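Local coordinates for sulfate adenylyltransferase, adenylylsulfate kinase (Thiobacillus denitrificans, PDB 3CR8), which probably makes activated sulfate as an APS kinase, phosphorylating adenosine 5'-phosphosulfate with ATP to give 3'-phosphoadenylyl sulfate, at residues 35-41 and 85-90; 112-118 and 129-135. Residues are numbered along the deposited sequence.

Contact 1 of 2, residues 35-41 and 85-90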
loop_
_atom_site.group_PDB
_atom_site.type_symbol
_atom_site.label_atom_id
_atom_site.label_comp_id
_atom_site.label_asym_id
_atom_site.label_seq_id
_atom_site.Cartn_x
_atom_site.Cartn_y
_atom_site.Cartn_z
ATOM N N LEU A 35 -25.802 -19.030 51.131
ATOM C CA LEU A 35 -25.254 -17.709 50.816
ATOM C C LEU A 35 -24.957 -17.527 49.321
ATOM O O LEU A 35 -24.249 -18.328 48.730
ATOM C CB LEU A 35 -23.980 -17.470 51.622
ATOM C CG LEU A 35 -23.461 -16.039 51.549
ATOM C CD1 LEU A 35 -24.549 -15.047 51.852
ATOM C CD2 LEU A 35 -22.355 -15.879 52.519
ATOM N N ASP A 36 -25.514 -16.481 48.717
ATOM C CA ASP A 36 -25.213 -16.144 47.323
ATOM C C ASP A 36 -24.014 -15.203 47.296
ATOM O O ASP A 36 -24.118 -14.064 47.748
ATOM C CB ASP A 36 -26.417 -15.485 46.627
ATOM C CG ASP A 36 -27.489 -16.478 46.236
ATOM O OD1 ASP A 36 -28.632 -16.032 45.992
ATOM O OD2 ASP A 36 -27.196 -17.698 46.163
ATOM N N LEU A 37 -22.882 -15.674 46.783
ATOM C CA LEU A 37 -21.664 -14.866 46.781
ATOM C C LEU A 37 -21.654 -13.777 45.721
ATOM O O LEU A 37 -22.174 -13.971 44.621
ATOM C CB LEU A 37 -20.432 -15.743 46.591
ATOM C CG LEU A 37 -19.665 -16.156 47.846
ATOM C CD1 LEU A 37 -20.582 -16.124 49.051
ATOM C CD2 LEU A 37 -19.024 -17.529 47.656
ATOM N N ASP A 38 -21.061 -12.628 46.053
ATOM C CA ASP A 38 -20.762 -11.617 45.030
ATOM C C ASP A 38 -19.557 -12.042 44.168
ATOM O O ASP A 38 -18.827 -12.961 44.520
ATOM C CB ASP A 38 -20.611 -10.206 45.623
ATOM C CG ASP A 38 -19.458 -10.085 46.614
ATOM O OD1 ASP A 38 -18.427 -10.769 46.437
ATOM O OD2 ASP A 38 -19.580 -9.274 47.564
ATOM N N TRP A 39 -19.356 -11.397 43.033
ATOM C CA TRP A 39 -18.385 -11.916 42.086
ATOM C C TRP A 39 -16.954 -12.051 42.622
ATOM O O TRP A 39 -16.267 -13.019 42.293
ATOM C CB TRP A 39 -18.419 -11.164 40.757
ATOM C CG TRP A 39 -17.837 -9.794 40.758
ATOM C CD1 TRP A 39 -18.519 -8.615 40.762
ATOM C CD2 TRP A 39 -16.447 -9.448 40.685
ATOM N NE1 TRP A 39 -17.640 -7.552 40.719
ATOM C CE2 TRP A 39 -16.363 -8.044 40.675
ATOM C CE3 TRP A 39 -15.264 -10.190 40.638
ATOM C CZ2 TRP A 39 -15.150 -7.378 40.633
ATOM C CZ3 TRP A 39 -14.071 -9.516 40.591
ATOM C CH2 TRP A 39 -14.025 -8.128 40.592
ATOM N N GLN A 40 -16.506 -11.105 43.447
ATOM C CA GLN A 40 -15.165 -11.186 44.014
ATOM C C GLN A 40 -14.945 -12.286 45.064
ATOM O O GLN A 40 -13.846 -12.861 45.143
ATOM C CB GLN A 40 -14.728 -9.859 44.587
ATOM C CG GLN A 40 -15.807 -9.066 45.140
ATOM C CD GLN A 40 -16.135 -7.918 44.235
ATOM O OE1 GLN A 40 -15.235 -7.195 43.788
ATOM N NE2 GLN A 40 -17.425 -7.730 43.949
ATOM N N GLN A 41 -15.965 -12.586 45.868
ATOM C CA GLN A 41 -15.860 -13.700 46.813
ATOM C C GLN A 41 -15.790 -15.056 46.089
ATOM O O GLN A 41 -15.068 -15.964 46.518
ATOM C CB GLN A 41 -17.016 -13.691 47.811
ATOM C CG GLN A 41 -17.175 -12.407 48.590
ATOM C CD GLN A 41 -15.871 -11.911 49.154
ATOM O OE1 GLN A 41 -15.255 -12.552 50.004
ATOM N NE2 GLN A 41 -15.439 -10.755 48.680
ATOM N N THR A 85 -10.292 -14.630 53.498
ATOM C CA THR A 85 -11.551 -14.622 54.206
ATOM C C THR A 85 -12.730 -14.401 53.253
ATOM O O THR A 85 -12.582 -13.733 52.207
ATOM C CB THR A 85 -11.522 -13.578 55.346
ATOM O OG1 THR A 85 -12.603 -13.818 56.252
ATOM C CG2 THR A 85 -11.616 -12.188 54.797
ATOM N N LEU A 86 -13.884 -14.975 53.629
ATOM C CA LEU A 86 -15.121 -14.930 52.846
ATOM C C LEU A 86 -16.101 -13.924 53.470
ATOM O O LEU A 86 -16.345 -13.977 54.657
ATOM C CB LEU A 86 -15.708 -16.329 52.795
ATOM C CG LEU A 86 -16.735 -16.748 51.758
ATOM C CD1 LEU A 86 -18.120 -16.368 52.253
ATOM C CD2 LEU A 86 -16.422 -16.160 50.385
ATOM N N THR A 87 -16.642 -13.027 52.652
ATOM C CA THR A 87 -17.581 -12.021 53.131
ATOM C C THR A 87 -18.938 -12.162 52.448
ATOM O O THR A 87 -19.121 -13.016 51.581
ATOM C CB THR A 87 -17.047 -10.596 52.902
ATOM O OG1 THR A 87 -16.843 -10.377 51.500
ATOM C CG2 THR A 87 -15.732 -10.394 53.639
ATOM N N SER A 88 -19.884 -11.318 52.846
ATOM C CA SER A 88 -21.225 -11.346 52.274
ATOM C C SER A 88 -21.724 -10.113 53.021
ATOM O O SER A 88 -21.132 -9.697 54.017
ATOM C CB SER A 88 -21.760 -12.778 52.231
ATOM O OG SER A 88 -23.064 -12.820 51.677
ATOM N N ARG A 89 -22.815 -9.533 52.533
ATOM C CA ARG A 89 -23.395 -8.348 53.153
ATOM C C ARG A 89 -24.832 -8.859 53.143
ATOM O O ARG A 89 -25.723 -8.222 52.582
ATOM C CB ARG A 89 -23.320 -6.979 52.471
ATOM C CG ARG A 89 -23.702 -6.996 51.001
ATOM C CD ARG A 89 -22.790 -7.914 50.204
ATOM N NE ARG A 89 -23.143 -7.939 48.787
ATOM C CZ ARG A 89 -24.141 -7.245 48.253
ATOM N NH1 ARG A 89 -24.892 -6.464 49.018
ATOM N NH2 ARG A 89 -24.391 -7.329 46.953
ATOM N N ASP A 90 -25.048 -10.012 53.768
ATOM C CA ASP A 90 -26.376 -10.610 53.833
ATOM C C ASP A 90 -26.878 -10.682 55.271
ATOM O O ASP A 90 -26.276 -11.344 56.117
ATOM C CB ASP A 90 -26.365 -12.007 53.209
ATOM C CG ASP A 90 -27.726 -12.675 53.251
ATOM O OD1 ASP A 90 -28.679 -12.053 53.766
ATOM O OD2 ASP A 90 -27.842 -13.822 52.770
#
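This is a tertiary contact in the N-terminal PUA-like domain, where the turn from strand 34-36 into helix 39-50 packs over the short, weakly bonded strand 86-88. The two segments are not paired as strands; the one hydrogen bond between them runs from backbone to side chain, Thr87 N donating to Gln41 OE1 at 3.0 Å. Gln41 sits in the first turn of the helix, and its CB also rests on Leu86, 3.6 Å from that residue's CD2. Apolar contacts continue back along 35-41: Leu37 CD2 lies 4.0 Å from Leu86 CD2, and Leu35 CD2 lies 4.3 Å from Leu86 CD1, so Leu86 is the shared floor under both leucines. Leu86 also touches Leu129 of strand 126-135, as does Leu35.

The start of the helix is capped by Asp38 at the N-cap position, whose OD1 accepts from Gln41 N at 3.1 Å. Its other carboxylate oxygen, OD2, makes a long salt bridge to Arg89 NE at 4.0 Å, tying the helix start loosely to the end of 85-90. Asp36 turns instead to Arg105, on strand 101-105. Strand 34-36 runs parallel to 101-105, while 86-88 pairs antiparallel with 126-135. The arrangement is a strand-turn-helix connection with an N-capped helix, packed through side chains on another strand of the same mixed sheet in the PUA-like domain.

Contact 2 of 2, residues 112-118 and 129-135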
loop_
_atom_site.group_PDB
_atom_site.type_symbol
_atom_site.label_atom_id
_atom_site.label_comp_id
_atom_site.label_asym_id
_atom_site.label_seq_id
_atom_site.Cartn_x
_atom_site.Cartn_y
_atom_site.Cartn_z
ATOM N N LEU A 112 -21.847 -24.209 44.727
ATOM C CA LEU A 112 -20.388 -24.324 44.573
ATOM C C LEU A 112 -19.703 -25.209 45.617
ATOM O O LEU A 112 -18.826 -26.024 45.309
ATOM C CB LEU A 112 -19.736 -22.945 44.624
ATOM C CG LEU A 112 -20.227 -21.891 43.644
ATOM C CD1 LEU A 112 -19.758 -20.505 44.037
ATOM C CD2 LEU A 112 -19.762 -22.246 42.272
ATOM N N ALA A 113 -20.085 -25.028 46.866
ATOM C CA ALA A 113 -19.407 -25.730 47.937
ATOM C C ALA A 113 -20.208 -25.590 49.211
ATOM O O ALA A 113 -21.029 -24.678 49.320
ATOM C CB ALA A 113 -18.004 -25.148 48.132
ATOM N N ILE A 114 -19.990 -26.489 50.168
ATOM C CA ILE A 114 -20.493 -26.225 51.511
ATOM C C ILE A 114 -19.354 -25.800 52.467
ATOM O O ILE A 114 -18.285 -26.445 52.554
ATOM C CB ILE A 114 -21.453 -27.354 52.090
ATOM C CG1 ILE A 114 -20.672 -28.531 52.645
ATOM C CG2 ILE A 114 -22.446 -27.851 51.047
ATOM C CD1 ILE A 114 -19.999 -28.254 53.985
ATOM N N LEU A 115 -19.591 -24.678 53.141
ATOM C CA LEU A 115 -18.712 -24.180 54.181
ATOM C C LEU A 115 -19.156 -24.734 55.530
ATOM O O LEU A 115 -20.326 -24.642 55.905
ATOM C CB LEU A 115 -18.769 -22.655 54.210
ATOM C CG LEU A 115 -18.060 -21.953 55.361
ATOM C CD1 LEU A 115 -16.622 -22.368 55.406
ATOM C CD2 LEU A 115 -18.178 -20.455 55.254
ATOM N N THR A 116 -18.220 -25.326 56.251
ATOM C CA THR A 116 -18.493 -25.802 57.589
ATOM C C THR A 116 -18.020 -24.705 58.563
ATOM O O THR A 116 -16.819 -24.532 58.758
ATOM C CB THR A 116 -17.780 -27.175 57.826
ATOM O OG1 THR A 116 -17.916 -28.008 56.660
ATOM C CG2 THR A 116 -18.345 -27.911 59.022
ATOM N N LEU A 117 -18.953 -23.955 59.151
ATOM C CA LEU A 117 -18.608 -22.766 59.937
ATOM C C LEU A 117 -17.665 -22.965 61.149
ATOM O O LEU A 117 -18.002 -23.673 62.094
ATOM C CB LEU A 117 -19.881 -22.051 60.377
ATOM C CG LEU A 117 -20.645 -21.399 59.231
ATOM C CD1 LEU A 117 -21.826 -20.541 59.680
ATOM C CD2 LEU A 117 -19.689 -20.579 58.424
ATOM N N SER A 118 -16.486 -22.333 61.105
ATOM C CA SER A 118 -15.557 -22.224 62.248
ATOM C C SER A 118 -15.878 -21.013 63.116
ATOM O O SER A 118 -15.876 -21.105 64.341
ATOM C CB SER A 118 -14.126 -22.004 61.780
ATOM O OG SER A 118 -13.500 -23.183 61.345
ATOM N N LEU A 129 -16.831 -14.955 57.329
ATOM C CA LEU A 129 -17.129 -16.353 57.590
ATOM C C LEU A 129 -15.843 -17.166 57.548
ATOM O O LEU A 129 -14.862 -16.764 56.919
ATOM C CB LEU A 129 -18.127 -16.894 56.575
ATOM C CG LEU A 129 -19.371 -16.056 56.340
ATOM C CD1 LEU A 129 -20.206 -16.648 55.205
ATOM C CD2 LEU A 129 -20.143 -15.986 57.640
ATOM N N ALA A 130 -15.864 -18.311 58.222
ATOM C CA ALA A 130 -14.682 -19.120 58.424
ATOM C C ALA A 130 -15.054 -20.590 58.446
ATOM O O ALA A 130 -16.168 -20.946 58.790
ATOM C CB ALA A 130 -14.009 -18.742 59.725
ATOM N N GLY A 131 -14.107 -21.448 58.086
ATOM C CA GLY A 131 -14.313 -22.873 58.175
ATOM C C GLY A 131 -13.735 -23.618 56.989
ATOM O O GLY A 131 -13.422 -23.015 55.956
ATOM N N GLU A 132 -13.600 -24.935 57.149
ATOM C CA GLU A 132 -13.202 -25.816 56.071
ATOM C C GLU A 132 -14.209 -25.778 54.937
ATOM O O GLU A 132 -15.395 -25.527 55.144
ATOM C CB GLU A 132 -13.064 -27.227 56.590
ATOM C CG GLU A 132 -11.985 -27.365 57.628
ATOM C CD GLU A 132 -10.643 -26.998 57.092
ATOM O OE1 GLU A 132 -10.307 -27.433 55.979
ATOM O OE2 GLU A 132 -9.911 -26.262 57.775
ATOM N N VAL A 133 -13.737 -26.012 53.726
ATOM C CA VAL A 133 -14.602 -25.908 52.563
ATOM C C VAL A 133 -14.622 -27.238 51.832
ATOM O O VAL A 133 -13.588 -27.878 51.710
ATOM C CB VAL A 133 -14.129 -24.784 51.609
ATOM C CG1 VAL A 133 -14.938 -24.795 50.326
ATOM C CG2 VAL A 133 -14.239 -23.446 52.291
ATOM N N GLU A 134 -15.804 -27.668 51.387
ATOM C CA GLU A 134 -15.918 -28.854 50.532
ATOM C C GLU A 134 -16.611 -28.430 49.262
ATOM O O GLU A 134 -17.772 -28.014 49.296
ATOM C CB GLU A 134 -16.718 -29.988 51.194
ATOM C CG GLU A 134 -16.035 -30.687 52.359
ATOM C CD GLU A 134 -17.014 -31.445 53.263
ATOM O OE1 GLU A 134 -18.077 -30.893 53.617
ATOM O OE2 GLU A 134 -16.719 -32.592 53.647
ATOM N N GLY A 135 -15.898 -28.550 48.145
ATOM C CA GLY A 135 -16.406 -28.097 46.864
ATOM C C GLY A 135 -17.083 -29.113 45.960
ATOM O O GLY A 135 -16.652 -30.264 45.836
#
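Two neighbouring antiparallel strands of the curled mixed sheet in the PUA-like domain meet here, 112-117 and 129-135; the axes of these short segments come within 4.6 Å, with 155° between their N-to-C directions. Ile114 and Glu134 form a hydrogen-bonded pair that exchanges bonds both ways: Ile114 N reaches Glu134 O at 2.8 Å and Glu134 N returns to Ile114 O at 3.0 Å. Two residues on, Thr116 N donates to Glu132 O at 3.0 Å. Ala113 with Gly135 and Leu115 with Val133 are the non-hydrogen-bonded pairs. At the other strand edge of 112-117, Leu112 and Ala113 both face Leu104 in a classic beta bulge.

The face carrying Ala113, Leu115 and Val133 is apolar: Ala113 CB lies 3.8 Å from Val133 CG1, and Leu115 CD1 lies 4.1 Å from Val133 CG2. Helix 39-50 covers part of this face through Leu45, Leu48 and Met49. On the face of Ile114, Thr116 and Glu134, the Glu134 carboxylate forms salt bridges with Arg101 and Lys21.

At Ser118 the chain turns a corner, but Leu115 still reaches back to Leu129, its CD2 3.8 Å from Leu129 CB. Gly131 fits here with phi/psi of 140/165, where a CB would collide with Thr116 O; its CA instead makes a 3.1 Å CA-H...O contact with that oxygen. Just beyond, Ser118 N donates to Ala130 O at 2.7 Å.

Contact 1 closes before contact 2 opens along the chain, and both fall within the PUA-like domain, their centres about 12 Å apart and on the same side of the chain's centre. Strand 126-135 joins them: it pairs antiparallel with 111-117 in contact 2 and, nearer its start, with 86-88 of contact 1. The junction is Leu129: Leu129 N probably donates a hydrogen bond to Leu86 O at 2.9 Å, while Leu129 CD1 packs 3.5 Å from Leu35 CD2. Helix 39-50 begins in contact 1 and then runs across the apolar face of contact 2. The two contacts thus share one sheet and one core, well away from the predicted ATP-binding residues.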